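Long-range contacts in proteasome protein (Corynebacterium glutamicum ATCC 13032, PDB 2P90), which is of unknown function but belongs to the PAC2 family, named after a proteasome assembly chaperone, and may therefore act in a related way: residues Leu28-Ala36 and Val175-Leu183; Tyr35-Glu43 and Ile136-Thr144. All coordinates share one frame; numbering follows the deposited sequence.

Overall arrangement
Interactions 1 and 2 have centres about 10 Å apart and join at Tyr-35 and Ala-36, in the loop that connects strand 27-33 to helix 41-52. Strands 27-33 and 134-143 run side by side in the same mixed sheet, parallel to each other, with Val-30 and Ile-136 bound through their backbones. Interaction 1 sets strand 27-33 and its loop against the start of helix 179-189, on one face of the sheet; interaction 2 ties that loop, and helix 41-52 on the opposite face, to strand 134-143. Along the chain the order is 28-36, 35-43, 136-144, 175-183, so residues 28-43 meet two later parts of this PAC2-family chain near its centre.

Interaction 1 of 2, residues Leu28-Ala36 and Val175-Leu183; sequences LIVALQGYA and VPGSASLML
The phenol ring of Tyr-35 lies flat on Ser-178, whose CB sits 3.4 Å from the ring centroid and only 9° off the ring normal, a CH-pi contact centred on one face. With CG anti to the backbone N (chi1 175°), the ring runs out along the chain that leads into helix 179-189. Its OH thereby reaches Pro-176 O at 2.6 Å, in a weak hydrogen bond. Leu-181 crosses the tyrosine at about a right angle and brings CD1 to 3.7 Å from Tyr-35 OH. Ser-178 is the N-cap residue of the helix, and its OG shares a 3.0 Å hydrogen bond with Ser-180 OG, where either hydroxyl could donate; Ser-180 OG is also hydrogen-bonded to Tyr-139 OH. Beyond the loop the contact turns apolar. Val-30 and Leu-183 meet tip to tip, CG2 to CD2 at 4.1 Å, while Leu-32 CD1 rests 4.3 Å from Ala-179 CB. The short strand and helix segments run nearly antiparallel, at 151°. Arg-73 of a second subunit hydrogen-bonds through NE to Gly-177 O and packs on Tyr-35, and Val-175 pairs with a strand of that subunit. The chemistry thus changes along the contact: aliphatic side chains pack strand 28-33 against the helix, whereas at the subunit interface the tyrosine rests mostly by its face on Ser-178, and the short but weak bond to Pro-176 O adds to this.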
# COMPACT_ATOMS: atom_id res chain seq x y z
N LEU B 28 -2.68 -28.78 -9.20
CA LEU B 28 -2.67 -27.73 -8.19
C LEU B 28 -3.74 -26.70 -8.53
O LEU B 28 -3.83 -26.22 -9.65
CB LEU B 28 -1.30 -27.08 -8.10
CG LEU B 28 -1.15 -25.83 -7.19
CD1 LEU B 28 -1.32 -26.16 -5.72
CD2 LEU B 28 0.19 -25.18 -7.44
N ILE B 29 -4.53 -26.35 -7.51
CA ILE B 29 -5.48 -25.24 -7.56
C ILE B 29 -4.92 -24.04 -6.82
O ILE B 29 -4.49 -24.15 -5.68
CB ILE B 29 -6.82 -25.69 -6.93
CG1 ILE B 29 -7.29 -26.95 -7.67
CG2 ILE B 29 -7.87 -24.55 -6.97
CD1 ILE B 29 -8.33 -27.68 -6.92
N VAL B 30 -4.89 -22.90 -7.50
CA VAL B 30 -4.39 -21.69 -6.94
C VAL B 30 -5.61 -20.77 -6.74
O VAL B 30 -6.23 -20.31 -7.71
CB VAL B 30 -3.27 -21.07 -7.84
CG1 VAL B 30 -2.92 -19.66 -7.38
CG2 VAL B 30 -2.01 -21.95 -7.87
N ALA B 31 -5.93 -20.53 -5.47
CA ALA B 31 -7.03 -19.65 -5.05
C ALA B 31 -6.51 -18.50 -4.15
O ALA B 31 -6.57 -18.61 -2.91
CB ALA B 31 -8.08 -20.46 -4.30
N LEU B 32 -6.05 -17.40 -4.76
CA LEU B 32 -5.46 -16.26 -3.99
C LEU B 32 -6.43 -15.12 -3.89
O LEU B 32 -6.89 -14.61 -4.91
CB LEU B 32 -4.14 -15.75 -4.61
CG LEU B 32 -3.01 -16.75 -4.84
CD1 LEU B 32 -1.79 -16.05 -5.52
CD2 LEU B 32 -2.59 -17.50 -3.53
N GLN B 33 -6.70 -14.70 -2.66
CA GLN B 33 -7.66 -13.65 -2.39
C GLN B 33 -6.91 -12.29 -2.45
O GLN B 33 -5.77 -12.17 -2.03
CB GLN B 33 -8.31 -13.94 -1.02
CG GLN B 33 -9.52 -13.06 -0.65
CD GLN B 33 -9.91 -13.19 0.88
OE1 GLN B 33 -9.59 -14.20 1.54
NE2 GLN B 33 -10.62 -12.18 1.41
N GLY B 34 -7.54 -11.29 -3.07
CA GLY B 34 -6.96 -9.96 -3.11
C GLY B 34 -6.86 -9.33 -4.49
O GLY B 34 -6.55 -8.13 -4.62
N TYR B 35 -7.15 -10.11 -5.51
CA TYR B 35 -7.04 -9.65 -6.89
C TYR B 35 -8.37 -9.63 -7.63
O TYR B 35 -8.85 -8.55 -8.01
CB TYR B 35 -6.01 -10.50 -7.64
CG TYR B 35 -5.94 -10.15 -9.10
CD1 TYR B 35 -5.66 -8.83 -9.52
CD2 TYR B 35 -6.18 -11.11 -10.07
CE1 TYR B 35 -5.59 -8.49 -10.85
CE2 TYR B 35 -6.13 -10.77 -11.45
CZ TYR B 35 -5.83 -9.46 -11.81
OH TYR B 35 -5.76 -9.11 -13.15
N ALA B 36 -8.95 -10.81 -7.86
CA ALA B 36 -10.20 -10.92 -8.63
C ALA B 36 -11.25 -11.63 -7.77
O ALA B 36 -11.41 -12.87 -7.83
CB ALA B 36 -9.97 -11.65 -9.94
N VAL B 175 -4.68 -6.56 -18.70
CA VAL B 175 -5.23 -6.53 -17.34
C VAL B 175 -4.19 -6.06 -16.29
O VAL B 175 -2.99 -6.10 -16.56
CB VAL B 175 -5.90 -7.89 -16.94
CG1 VAL B 175 -7.00 -8.28 -17.94
CG2 VAL B 175 -4.89 -9.02 -16.81
N PRO B 176 -4.64 -5.57 -15.11
CA PRO B 176 -3.63 -5.31 -14.09
C PRO B 176 -2.97 -6.64 -13.65
O PRO B 176 -3.63 -7.70 -13.59
CB PRO B 176 -4.41 -4.59 -12.98
CG PRO B 176 -5.73 -4.06 -13.67
CD PRO B 176 -6.01 -5.20 -14.67
N GLY B 177 -1.67 -6.60 -13.39
CA GLY B 177 -0.96 -7.79 -13.03
C GLY B 177 -1.34 -8.36 -11.68
O GLY B 177 -1.88 -7.65 -10.81
N SER B 178 -1.10 -9.66 -11.54
CA SER B 178 -1.27 -10.31 -10.26
C SER B 178 -0.19 -11.36 -10.03
O SER B 178 0.56 -11.70 -10.94
CB SER B 178 -2.66 -10.90 -10.13
OG SER B 178 -2.74 -12.15 -10.77
N ALA B 179 -0.08 -11.82 -8.80
CA ALA B 179 0.89 -12.81 -8.45
C ALA B 179 0.59 -14.10 -9.17
O ALA B 179 1.52 -14.78 -9.62
CB ALA B 179 0.89 -13.03 -6.94
N SER B 180 -0.69 -14.45 -9.28
CA SER B 180 -1.04 -15.66 -10.02
C SER B 180 -0.75 -15.60 -11.54
O SER B 180 -0.36 -16.61 -12.12
CB SER B 180 -2.48 -16.07 -9.76
OG SER B 180 -3.35 -15.05 -10.20
N LEU B 181 -0.98 -14.43 -12.17
CA LEU B 181 -0.66 -14.23 -13.60
C LEU B 181 0.85 -14.35 -13.85
O LEU B 181 1.28 -15.02 -14.80
CB LEU B 181 -1.19 -12.90 -14.11
CG LEU B 181 -2.72 -12.88 -14.30
CD1 LEU B 181 -3.25 -11.49 -14.35
CD2 LEU B 181 -3.14 -13.67 -15.56
N MET B 182 1.66 -13.77 -12.95
CA MET B 182 3.11 -13.93 -13.01
C MET B 182 3.46 -15.42 -12.91
O MET B 182 4.34 -15.92 -13.61
CB MET B 182 3.84 -13.14 -11.88
CG MET B 182 5.38 -13.19 -12.02
SD MET B 182 6.47 -12.24 -10.91
CE MET B 182 6.07 -10.59 -11.43
N LEU B 183 2.79 -16.13 -12.00
CA LEU B 183 3.10 -17.54 -11.80
C LEU B 183 2.73 -18.35 -13.06
O LEU B 183 3.50 -19.25 -13.47
CB LEU B 183 2.38 -18.06 -10.56
CG LEU B 183 2.25 -19.57 -10.37
CD1 LEU B 183 3.61 -20.24 -10.18
CD2 LEU B 183 1.26 -19.91 -9.19

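Interaction 2 of 2, residues Tyr35-Glu43 and Ile136-Thr144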
# COMPACT_ATOMS: atom_id res chain seq x y z
N TYR B 35 -7.15 -10.11 -5.51
CA TYR B 35 -7.04 -9.65 -6.89
C TYR B 35 -8.37 -9.63 -7.63
O TYR B 35 -8.85 -8.55 -8.01
CB TYR B 35 -6.01 -10.50 -7.64
CG TYR B 35 -5.94 -10.15 -9.10
CD1 TYR B 35 -5.66 -8.83 -9.52
CD2 TYR B 35 -6.18 -11.11 -10.07
CE1 TYR B 35 -5.59 -8.49 -10.85
CE2 TYR B 35 -6.13 -10.77 -11.45
CZ TYR B 35 -5.83 -9.46 -11.81
OH TYR B 35 -5.76 -9.11 -13.15
N ALA B 36 -8.95 -10.81 -7.86
CA ALA B 36 -10.20 -10.92 -8.63
C ALA B 36 -11.25 -11.63 -7.77
O ALA B 36 -11.41 -12.87 -7.83
CB ALA B 36 -9.97 -11.65 -9.94
N ASP B 37 -11.96 -10.85 -6.97
CA ASP B 37 -12.81 -11.43 -5.93
C ASP B 37 -14.32 -11.14 -6.05
O ASP B 37 -15.03 -11.16 -5.03
CB ASP B 37 -12.31 -11.01 -4.55
CG ASP B 37 -10.86 -11.43 -4.30
OD1 ASP B 37 -10.53 -12.66 -4.35
OD2 ASP B 37 -10.04 -10.51 -4.06
N ALA B 38 -14.78 -10.89 -7.29
CA ALA B 38 -16.21 -10.65 -7.55
C ALA B 38 -17.09 -11.77 -6.97
O ALA B 38 -16.80 -12.95 -7.17
CB ALA B 38 -16.47 -10.48 -9.03
N GLY B 39 -18.10 -11.40 -6.19
CA GLY B 39 -18.98 -12.37 -5.55
C GLY B 39 -18.29 -13.22 -4.48
O GLY B 39 -18.90 -14.20 -3.96
N HIS B 40 -17.03 -12.85 -4.17
CA HIS B 40 -16.23 -13.51 -3.13
C HIS B 40 -15.93 -14.94 -3.51
O HIS B 40 -15.72 -15.79 -2.65
CB HIS B 40 -16.96 -13.53 -1.79
CG HIS B 40 -17.34 -12.18 -1.30
ND1 HIS B 40 -16.79 -11.63 -0.17
CD2 HIS B 40 -18.20 -11.26 -1.78
CE1 HIS B 40 -17.27 -10.41 0.01
NE2 HIS B 40 -18.14 -10.17 -0.96
N ALA B 41 -15.90 -15.19 -4.82
CA ALA B 41 -15.98 -16.55 -5.33
C ALA B 41 -14.68 -17.36 -5.26
O ALA B 41 -14.71 -18.60 -5.22
CB ALA B 41 -16.58 -16.55 -6.74
N VAL B 42 -13.55 -16.66 -5.24
CA VAL B 42 -12.24 -17.34 -5.10
C VAL B 42 -12.05 -17.84 -3.65
O VAL B 42 -11.79 -19.02 -3.42
CB VAL B 42 -11.06 -16.44 -5.60
CG1 VAL B 42 -9.69 -17.04 -5.24
CG2 VAL B 42 -11.14 -16.24 -7.10
N GLU B 43 -12.22 -16.94 -2.68
CA GLU B 43 -12.06 -17.29 -1.29
C GLU B 43 -13.15 -18.30 -0.88
O GLU B 43 -12.88 -19.21 -0.08
CB GLU B 43 -12.05 -16.03 -0.43
CG GLU B 43 -13.25 -15.04 -0.72
CD GLU B 43 -13.02 -13.89 -1.83
OE1 GLU B 43 -12.63 -14.22 -3.06
OE2 GLU B 43 -13.31 -12.67 -1.42
N ILE B 136 -4.10 -24.80 -12.06
CA ILE B 136 -5.26 -24.00 -12.33
C ILE B 136 -5.43 -22.85 -11.33
O ILE B 136 -5.67 -23.10 -10.16
CB ILE B 136 -6.58 -24.84 -12.28
CG1 ILE B 136 -6.46 -26.10 -13.16
CG2 ILE B 136 -7.78 -23.91 -12.66
CD1 ILE B 136 -7.76 -26.94 -13.25
N CYS B 137 -5.35 -21.63 -11.84
CA CYS B 137 -5.58 -20.41 -11.08
C CYS B 137 -6.99 -19.87 -11.22
O CYS B 137 -7.54 -19.85 -12.31
CB CYS B 137 -4.60 -19.34 -11.54
SG CYS B 137 -2.86 -19.81 -11.29
N LEU B 138 -7.58 -19.43 -10.12
CA LEU B 138 -8.97 -19.00 -10.11
C LEU B 138 -9.11 -17.49 -10.01
O LEU B 138 -8.37 -16.86 -9.25
CB LEU B 138 -9.70 -19.67 -8.95
CG LEU B 138 -9.57 -21.18 -8.83
CD1 LEU B 138 -10.47 -21.67 -7.68
CD2 LEU B 138 -9.87 -21.94 -10.16
N TYR B 139 -10.06 -16.94 -10.77
CA TYR B 139 -10.32 -15.50 -10.86
C TYR B 139 -11.83 -15.33 -10.89
O TYR B 139 -12.51 -16.18 -11.43
CB TYR B 139 -9.76 -14.94 -12.17
CG TYR B 139 -8.29 -15.24 -12.37
CD1 TYR B 139 -7.33 -14.32 -11.93
CD2 TYR B 139 -7.85 -16.43 -13.00
CE1 TYR B 139 -6.00 -14.57 -12.09
CE2 TYR B 139 -6.49 -16.69 -13.16
CZ TYR B 139 -5.57 -15.75 -12.69
OH TYR B 139 -4.22 -15.92 -12.81
N ALA B 140 -12.36 -14.29 -10.25
CA ALA B 140 -13.77 -13.92 -10.40
C ALA B 140 -13.83 -12.46 -10.83
O ALA B 140 -13.34 -11.54 -10.11
CB ALA B 140 -14.53 -14.14 -9.12
N ALA B 141 -14.41 -12.23 -12.01
CA ALA B 141 -14.48 -10.87 -12.57
C ALA B 141 -15.88 -10.35 -12.61
O ALA B 141 -16.78 -11.09 -12.96
CB ALA B 141 -13.84 -10.81 -14.01
N PRO B 142 -16.06 -9.05 -12.28
CA PRO B 142 -17.39 -8.47 -12.44
C PRO B 142 -17.63 -8.28 -13.93
O PRO B 142 -16.76 -7.73 -14.62
CB PRO B 142 -17.29 -7.12 -11.73
CG PRO B 142 -15.81 -6.78 -11.70
CD PRO B 142 -15.04 -8.06 -11.85
N MET B 143 -18.77 -8.75 -14.43
CA MET B 143 -19.07 -8.62 -15.87
C MET B 143 -20.47 -8.11 -16.15
O MET B 143 -21.35 -8.08 -15.26
CB MET B 143 -18.84 -9.95 -16.63
CG MET B 143 -17.39 -10.48 -16.64
SD MET B 143 -16.08 -9.44 -17.40
CE MET B 143 -14.86 -10.72 -17.65
N THR B 144 -20.68 -7.73 -17.40
CA THR B 144 -21.98 -7.27 -17.87
C THR B 144 -22.76 -8.51 -18.32
O THR B 144 -22.89 -8.79 -19.51
CB THR B 144 -21.85 -6.24 -19.02
OG1 THR B 144 -20.98 -6.77 -20.02
CG2 THR B 144 -21.26 -4.93 -18.52
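Ala-140 N donates to Ala-36 O at 3.0 Å, with an N-H...O angle of 150°. Ala-140 O in turn accepts from Ala-38 N at 3.2 Å, so the backbone of Ala-140 is held by the residues on either side of Asp-37. Each donor lies above the plane of the accepting carbonyl, 49° and 55° out of it respectively, and not on a lone pair. This is the pattern of a parallel beta bridge, here a single one, in which Asp-37 is the residue paired with Ala-140 and points its side chain away from strand 134-143. The carboxylate is used within the loop instead, where OD2 accepts from Gly-34 N.

The CA atoms of Ala-38 and Ala-140 are 5.0 Å apart, a closeness consistent with the alanines on both sides. Ala-38 CB is 4.0 Å from Pro-142 CD, and Ala-41 CB lies at the same distance from Ala-140 CB. At the start of helix 41-52, Val-42 has CG2 anti to its carbonyl carbon; this branch bears on the strand backbone, 3.6 Å from Leu-138 O, and also on Leu-138 CB.

Tyr-139 turns to the other face of the sheet. Its CD1 approaches Tyr-35 CE2 at 3.8 Å; the ring edges meet with their planes nearly perpendicular, neither face being involved. Ala-36 CB lies 4.0 Å from Tyr-139 CB, at the edge of the ring. A hydrogen bond to Glu-184 OE2 ties Tyr-139 OH to helix 179-189.

Gly-39 adopts a positive phi as the chain turns, and His-40 provides the N-cap residue of helix 41-52. Strand 27-33 thus leads through a loop bridged to the neighbouring parallel strand and into a helix packed on the sheet, a strand-loop-helix connection characteristic of three-layer alpha/beta folds.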